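Local coordinates for probable ribose-5-phosphate isomerase B (Mycoplasma genitalium, PDB 6MU0), which probably catalyses the interconversion of ribulose 5-phosphate and ribose 5-phosphate, a step in the non-oxidative stage of the pentose phosphate pathway, at residues F58-A61 with D62-K66; K130-D133 with D134-A138; R147-D150 with K151-R154. One frame throughout, in Å; residues are numbered along the deposited sequence. Where two conformers were deposited one is given.

Contact 1 (F58-A61 with D62-K66); sequences FLVA and DKVKK
Asp62 sits one helical turn after Phe58 and reaches it in two ways. Its amide donates to Phe58 O at 2.8 Å from Asp62 N. The side chain then folds back over the same oxygen: CG lies anti to its own carbonyl carbon (chi1 -79°), which turns the carboxylate toward the preceding turn and leaves Asp62 OD2 3.3 Å from Phe58 O. Two acceptors face each other there, so this is proximity without a bond, probably mildly unfavourable. On the Phe58 side chain it is CB that comes nearest to the carboxylate, while the ring leads off elsewhere.

Ala61 follows the same i to i+4 pattern. Ala61 O receives Lys65 N at 2.9 Å, and the CB of Lys65 lies beside that carbonyl before its extended chain runs away from the helix. One residue earlier, Val60 O takes Val64 N at 3.0 Å. Here the side chains also meet, loosely, through Val60 CG1 and Val64 CG2 at 4.4 Å. Lys63 N to Leu59 O is the weak member of the series at 3.4 Å.

Residues 58-66 form an amphipathic part of helix 53-66, with Val60, Ala61 and Val64 buried and Leu59 and Asp62 exposed. Val60 rests on Ala16 of strand 12-16, and Val64 touches Asn114 in a loop; Phe58 and Ala61 meet Ala86 and Ala87 of helix 81-88 and, with Asp62, Val90 just beyond it.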
loop_
_atom_site.group_PDB
_atom_site.type_symbol
_atom_site.label_atom_id
_atom_site.label_comp_id
_atom_site.label_asym_id
_atom_site.label_seq_id
_atom_site.Cartn_x
_atom_site.Cartn_y
_atom_site.Cartn_z
ATOM N N PHE A 58 -10.427 1.690 2.622
ATOM C CA PHE A 58 -10.613 1.747 4.067
ATOM C C PHE A 58 -10.490 0.374 4.720
ATOM O O PHE A 58 -10.028 0.283 5.860
ATOM C CB PHE A 58 -11.927 2.452 4.422
ATOM C CG PHE A 58 -11.936 3.920 4.072
ATOM C CD1 PHE A 58 -10.892 4.743 4.474
ATOM C CD2 PHE A 58 -12.964 4.472 3.326
ATOM C CE1 PHE A 58 -10.881 6.097 4.154
ATOM C CE2 PHE A 58 -12.950 5.826 2.995
ATOM C CZ PHE A 58 -11.900 6.628 3.401
ATOM N N LEU A 59 -10.879 -0.700 4.028
ATOM C CA LEU A 59 -10.659 -2.033 4.581
ATOM C C LEU A 59 -9.183 -2.260 4.879
ATOM O O LEU A 59 -8.815 -2.714 5.966
ATOM C CB LEU A 59 -11.164 -3.103 3.616
ATOM C CG LEU A 59 -12.677 -3.277 3.503
ATOM C CD1 LEU A 59 -12.975 -4.365 2.485
ATOM C CD2 LEU A 59 -13.320 -3.606 4.848
ATOM N N VAL A 60 -8.318 -1.949 3.916
ATOM C CA VAL A 60 -6.883 -2.137 4.106
ATOM C C VAL A 60 -6.347 -1.158 5.139
ATOM O O VAL A 60 -5.612 -1.535 6.058
ATOM C CB VAL A 60 -6.149 -1.983 2.761
ATOM C CG1 VAL A 60 -4.654 -1.795 2.979
ATOM C CG2 VAL A 60 -6.409 -3.179 1.871
ATOM N N ALA A 61 -6.665 0.127 4.970
ATOM C CA ALA A 61 -6.061 1.148 5.815
ATOM C C ALA A 61 -6.487 0.998 7.270
ATOM O O ALA A 61 -5.679 1.217 8.182
ATOM C CB ALA A 61 -6.400 2.533 5.280
ATOM N N ASP A 62 -7.747 0.625 7.516
ATOM C CA ASP A 62 -8.178 0.409 8.892
ATOM C C ASP A 62 -7.435 -0.752 9.542
ATOM O O ASP A 62 -7.204 -0.727 10.753
ATOM C CB ASP A 62 -9.694 0.205 8.961
ATOM C CG ASP A 62 -10.475 1.512 8.880
ATOM O OD1 ASP A 62 -9.924 2.579 9.226
ATOM O OD2 ASP A 62 -11.659 1.462 8.485
ATOM N N LYS A 63 -7.047 -1.772 8.765
ATOM C CA LYS A 63 -6.220 -2.841 9.324
ATOM C C LYS A 63 -4.819 -2.335 9.643
ATOM O O LYS A 63 -4.282 -2.600 10.728
ATOM C CB LYS A 63 -6.152 -4.034 8.368
ATOM C CG LYS A 63 -7.419 -4.852 8.285
ATOM C CD LYS A 63 -7.667 -5.621 9.569
ATOM C CE LYS A 63 -8.844 -6.567 9.410
ATOM N NZ LYS A 63 -9.095 -7.337 10.657
ATOM N N VAL A 64 -4.199 -1.616 8.701
ATOM C CA VAL A 64 -2.855 -1.098 8.934
ATOM C C VAL A 64 -2.836 -0.190 10.157
ATOM O O VAL A 64 -1.901 -0.236 10.963
ATOM C CB VAL A 64 -2.316 -0.413 7.663
ATOM C CG1 VAL A 64 -0.994 0.291 7.937
ATOM C CG2 VAL A 64 -2.157 -1.445 6.562
ATOM N N LYS A 65 -3.893 0.612 10.338
ATOM C CA LYS A 65 -4.006 1.511 11.486
ATOM C C LYS A 65 -3.830 0.788 12.820
ATOM O O LYS A 65 -3.322 1.380 13.778
ATOM C CB LYS A 65 -5.366 2.214 11.438
ATOM C CG LYS A 65 -5.798 2.957 12.698
ATOM C CD LYS A 65 -7.153 3.619 12.466
ATOM C CE LYS A 65 -7.674 4.335 13.697
ATOM N NZ LYS A 65 -8.985 4.987 13.413
ATOM N N LYS A 66 -4.253 -0.479 12.910
ATOM C CA LYS A 66 -4.154 -1.246 14.152
ATOM C C LYS A 66 -2.727 -1.683 14.468
ATOM O O LYS A 66 -2.419 -1.988 15.627
ATOM C CB LYS A 66 -5.047 -2.485 14.052
ATOM C CG LYS A 66 -6.523 -2.176 13.859
ATOM C CD LYS A 66 -7.291 -3.388 13.353
ATOM C CE LYS A 66 -7.182 -4.568 14.303
ATOM N NZ LYS A 66 -7.908 -5.758 13.776
#

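Contact 2 (K130-D133 with D134-A138); sequences KIVD and DFLKA
Val132 and Leu136 lie side by side and point the same way, with Val132 CG1 3.9 Å from Leu136 CD1. They stand one turn apart on a single helix, and the torsions explain the meeting: CG1 of Val132 is anti to its own nitrogen (chi1 170°), while CG of Leu136, anti to its carbonyl carbon (chi1 -68°), is placed beside its backbone N, on the side of the preceding turn. That placing also carries Leu136 CG to within 3.4 Å of Val132 O, the carbonyl that accepts the Leu136 amide at 3.0 Å from Leu136 N.

Behind this pair the backbone is regular. Phe135 N reaches Ile131 O at 2.9 Å, and Asp134 and Lys137 donate in the same manner to Lys130 and Asp133. CB of Phe135 rests against Ile131 O before its ring departs from the helix, and CB of Lys137 sits in the same way against Asp133 O. The helix ends with Lys137; Ala138 is the first residue to leave helical angles, though its N still bonds to Asp134 O.

Farther out, Asp133 OD1 is hydrogen-bonded to His31 NE2, tying the more polar flank to helix 22-34, where Leu32 touches both Val132 and Leu136. Arg108 of helix 101-109 bonds to Phe135 O and makes a cation-pi contact with the Phe135 ring. Ile131, Val132 and Phe135 all press on Leu116 of strand 115-117. An apolar helix face laid on an inner strand of the parallel sheet, between flanking helices, is the layered packing of a Rossmann-like alpha/beta sandwich, the fold of the RpiB family.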
loop_
_atom_site.group_PDB
_atom_site.type_symbol
_atom_site.label_atom_id
_atom_site.label_comp_id
_atom_site.label_asym_id
_atom_site.label_seq_id
_atom_site.Cartn_x
_atom_site.Cartn_y
_atom_site.Cartn_z
ATOM N N LYS A 130 7.766 -5.383 -9.663
ATOM C CA LYS A 130 9.066 -4.822 -9.300
ATOM C C LYS A 130 8.926 -3.726 -8.253
ATOM O O LYS A 130 9.761 -3.607 -7.346
ATOM C CB LYS A 130 9.763 -4.270 -10.540
ATOM C CG LYS A 130 10.123 -5.337 -11.546
ATOM C CD LYS A 130 10.558 -4.732 -12.864
ATOM C CE LYS A 130 10.642 -5.794 -13.938
ATOM N NZ LYS A 130 10.940 -5.176 -15.257
ATOM N N ILE A 131 7.889 -2.898 -8.386
ATOM C CA ILE A 131 7.620 -1.856 -7.400
ATOM C C ILE A 131 7.376 -2.476 -6.031
ATOM O O ILE A 131 7.954 -2.052 -5.023
ATOM C CB ILE A 131 6.428 -1.003 -7.867
ATOM C CG1 ILE A 131 6.832 -0.126 -9.061
ATOM C CG2 ILE A 131 5.849 -0.190 -6.713
ATOM C CD1 ILE A 131 5.654 0.481 -9.796
ATOM N N VAL A 132 6.504 -3.487 -5.982
ATOM C CA VAL A 132 6.217 -4.184 -4.729
ATOM C C VAL A 132 7.496 -4.745 -4.123
ATOM O O VAL A 132 7.776 -4.560 -2.933
ATOM C CB VAL A 132 5.163 -5.282 -4.959
ATOM C CG1 VAL A 132 5.035 -6.166 -3.732
ATOM C CG2 VAL A 132 3.809 -4.672 -5.296
ATOM N N ASP A 133 8.294 -5.445 -4.933
ATOM C CA ASP A 133 9.499 -6.075 -4.399
ATOM C C ASP A 133 10.465 -5.042 -3.828
ATOM O O ASP A 133 11.035 -5.245 -2.748
ATOM C CB ASP A 133 10.193 -6.903 -5.484
ATOM C CG ASP A 133 9.506 -8.239 -5.757
ATOM O OD1 ASP A 133 8.627 -8.661 -4.973
ATOM O OD2 ASP A 133 9.864 -8.870 -6.773
ATOM N N ASP A 134 10.671 -3.930 -4.539
ATOM C CA ASP A 134 11.630 -2.937 -4.060
ATOM C C ASP A 134 11.102 -2.194 -2.840
ATOM O O ASP A 134 11.873 -1.840 -1.941
ATOM C CB ASP A 134 12.025 -1.974 -5.179
ATOM C CG ASP A 134 13.525 -1.975 -5.439
ATOM O OD1 ASP A 134 14.207 -2.940 -5.025
ATOM O OD2 ASP A 134 14.033 -1.005 -6.038
ATOM N N PHE A 135 9.790 -1.952 -2.792
ATOM C CA PHE A 135 9.181 -1.338 -1.618
ATOM C C PHE A 135 9.371 -2.212 -0.385
ATOM O O PHE A 135 9.734 -1.716 0.688
ATOM C CB PHE A 135 7.696 -1.114 -1.907
ATOM C CG PHE A 135 6.934 -0.477 -0.780
ATOM C CD1 PHE A 135 6.909 0.898 -0.640
ATOM C CD2 PHE A 135 6.207 -1.248 0.113
ATOM C CE1 PHE A 135 6.188 1.494 0.372
ATOM C CE2 PHE A 135 5.488 -0.658 1.136
ATOM C CZ PHE A 135 5.482 0.716 1.266
ATOM N N LEU A 136 9.165 -3.524 -0.528
ATOM C CA LEU A 136 9.290 -4.424 0.614
ATOM C C LEU A 136 10.741 -4.625 1.031
ATOM O O LEU A 136 11.021 -4.807 2.221
ATOM C CB LEU A 136 8.638 -5.768 0.295
ATOM C CG LEU A 136 7.119 -5.711 0.148
ATOM C CD1 LEU A 136 6.577 -7.044 -0.298
ATOM C CD2 LEU A 136 6.482 -5.290 1.458
ATOM N N LYS A 137 11.671 -4.600 0.075
ATOM C CA LYS A 137 13.085 -4.793 0.381
ATOM C C LYS A 137 13.715 -3.562 1.022
ATOM O O LYS A 137 14.669 -3.693 1.796
ATOM C CB LYS A 137 13.836 -5.151 -0.905
ATOM C CG LYS A 137 15.296 -5.526 -0.715
ATOM C CD LYS A 137 15.933 -5.907 -2.044
ATOM C CE LYS A 137 17.390 -6.309 -1.870
ATOM N NZ LYS A 137 18.018 -6.690 -3.167
ATOM N N ALA A 138 13.209 -2.373 0.712
ATOM C CA ALA A 138 13.787 -1.142 1.216
ATOM C C ALA A 138 13.499 -0.984 2.707
ATOM O O ALA A 138 12.575 -1.587 3.259
ATOM C CB ALA A 138 13.214 0.049 0.450
#

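Contact 3 (R147-D150 with K151-R154); sequences RRID and KIIR
Arg148 O receives two amides, both weakly: Lys151 N at 3.0 Å and Ile152 N at 3.3 Å. Lys151 N is itself shared, since it also makes a weak bond to Arg147 O at 3.3 Å. This turn of the C-terminal alpha-helix 144-158 therefore mixes i to i+3 with i to i+4 bonding, and regular spacing returns directly after it, where Ile153 N meets Ile149 O at 3.0 Å with an N-H...O angle of 169°.

The aliphatic stem of Lys151 runs along the turn, its CG 3.5 Å from Arg147 O. Among the polar ends, Asp150 OD1 is hydrogen-bonded to Gln146 NE2 and Arg154 NH2 forms a salt bridge to Glu158, so both are held along the helix itself. Arg148 probably belongs to the ribulose 5-phosphate site, as does nearby Arg144, by comparison with relatives.

The apolar side belongs to the isoleucines. Ile149 and Ile152 both touch Leu94 in a loop. Ile149 and Ile153 each have two conformers, so the contacts among these side chains hold for one of them and are tentative: Ile149 and Ile152 cross obliquely, CD1 of Ile149 being 4.1 Å from CD1 of Ile152, and CG2 of Ile149 lies 3.7 Å from CD1 of Ile153.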
loop_
_atom_site.group_PDB
_atom_site.type_symbol
_atom_site.label_atom_id
_atom_site.label_comp_id
_atom_site.label_asym_id
_atom_site.label_seq_id
_atom_site.Cartn_x
_atom_site.Cartn_y
_atom_site.Cartn_z
ATOM N N ARG A 147 12.101 13.127 11.432
ATOM C CA ARG A 147 11.610 14.434 11.852
ATOM C C ARG A 147 10.426 14.870 10.996
ATOM O O ARG A 147 9.447 15.429 11.505
ATOM C CB ARG A 147 12.743 15.445 11.730
ATOM C CG ARG A 147 12.369 16.837 12.152
ATOM C CD ARG A 147 13.548 17.780 12.014
ATOM N NE ARG A 147 13.878 18.075 10.621
ATOM C CZ ARG A 147 15.052 17.834 10.044
ATOM N NH1 ARG A 147 16.048 17.277 10.725
ATOM N NH2 ARG A 147 15.239 18.162 8.773
ATOM N N ARG A 148 10.493 14.607 9.693
ATOM C CA ARG A 148 9.417 15.008 8.795
ATOM C C ARG A 148 8.158 14.174 9.013
ATOM O O ARG A 148 7.057 14.722 9.134
ATOM C CB ARG A 148 9.911 14.949 7.353
ATOM C CG ARG A 148 10.961 16.020 7.091
ATOM C CD ARG A 148 11.837 15.738 5.894
ATOM N NE ARG A 148 12.909 16.723 5.840
ATOM C CZ ARG A 148 13.988 16.619 5.075
ATOM N NH1 ARG A 148 14.149 15.559 4.284
ATOM N NH2 ARG A 148 14.912 17.568 5.120
ATOM N N ILE A 149 8.294 12.845 9.073
ATOM C CA ILE A 149 7.139 11.984 9.330
ATOM C C ILE A 149 6.488 12.346 10.662
ATOM O O ILE A 149 5.258 12.354 10.799
ATOM C CB ILE A 149 7.565 10.504 9.281
ATOM C CG1 ILE A 149 8.005 10.122 7.863
ATOM C CG2 ILE A 149 6.444 9.598 9.766
ATOM C CD1 ILE A 149 7.019 10.531 6.798
ATOM N N ASP A 150 7.313 12.650 11.673
ATOM C CA ASP A 150 6.775 13.041 12.975
ATOM C C ASP A 150 5.858 14.251 12.858
ATOM O O ASP A 150 4.869 14.361 13.591
ATOM C CB ASP A 150 7.908 13.353 13.955
ATOM C CG ASP A 150 8.607 12.108 14.467
ATOM O OD1 ASP A 150 8.115 10.993 14.211
ATOM O OD2 ASP A 150 9.657 12.252 15.128
ATOM N N LYS A 151 6.185 15.189 11.965
ATOM C CA LYS A 151 5.335 16.364 11.787
ATOM C C LYS A 151 3.976 15.990 11.206
ATOM O O LYS A 151 2.956 16.597 11.558
ATOM C CB LYS A 151 6.041 17.398 10.910
ATOM C CG LYS A 151 7.203 18.075 11.625
ATOM C CD LYS A 151 7.943 19.067 10.749
ATOM C CE LYS A 151 8.954 19.853 11.568
ATOM N NZ LYS A 151 9.707 20.839 10.742
ATOM N N ILE A 152 3.941 15.014 10.295
ATOM C CA ILE A 152 2.667 14.553 9.744
ATOM C C ILE A 152 1.834 13.898 10.836
ATOM O O ILE A 152 0.630 14.154 10.971
ATOM C CB ILE A 152 2.900 13.574 8.580
ATOM C CG1 ILE A 152 3.726 14.225 7.470
ATOM C CG2 ILE A 152 1.563 13.059 8.058
ATOM C CD1 ILE A 152 4.033 13.282 6.326
ATOM N N ILE A 153 2.471 13.018 11.610
ATOM C CA ILE A 153 1.774 12.320 12.682
ATOM C C ILE A 153 1.238 13.312 13.708
ATOM O O ILE A 153 0.099 13.182 14.172
ATOM C CB ILE A 153 2.698 11.256 13.305
ATOM C CG1 ILE A 153 3.040 10.177 12.271
ATOM C CG2 ILE A 153 2.058 10.636 14.534
ATOM C CD1 ILE A 153 4.173 9.268 12.700
ATOM N N ARG A 154 2.038 14.318 14.068
ATOM C CA ARG A 154 1.590 15.313 15.036
ATOM C C ARG A 154 0.394 16.101 14.519
ATOM O O ARG A 154 -0.548 16.375 15.271
ATOM C CB ARG A 154 2.739 16.250 15.396
ATOM C CG ARG A 154 2.490 17.020 16.674
ATOM C CD ARG A 154 3.789 17.374 17.377
ATOM N NE ARG A 154 4.331 18.651 16.926
ATOM C CZ ARG A 154 3.962 19.828 17.419
ATOM N NH1 ARG A 154 4.510 20.945 16.959
ATOM N NH2 ARG A 154 3.038 19.889 18.370
#

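Each contact joins successive turns of its own helix, but their settings differ. Contacts 1 and 2 lie on opposite sides of the chain's centre, about 20 Å apart between centres, and each is partly buried: the first leans on strand 12-16, the second on strand 115-117. Contact 3 is a surface contact on the final helix, its centre about 19 Å from the centre of the chain, with loop residue Leu94 as its apolar neighbour. The chemistry follows. Valines meet inward in contact 1; contact 2 adds a cation-pi partner and a histidine bond from adjoining helices; contact 3 is rich in arginine and lysine, and the polar partners of Asp150 and Arg154 lie on its own helix.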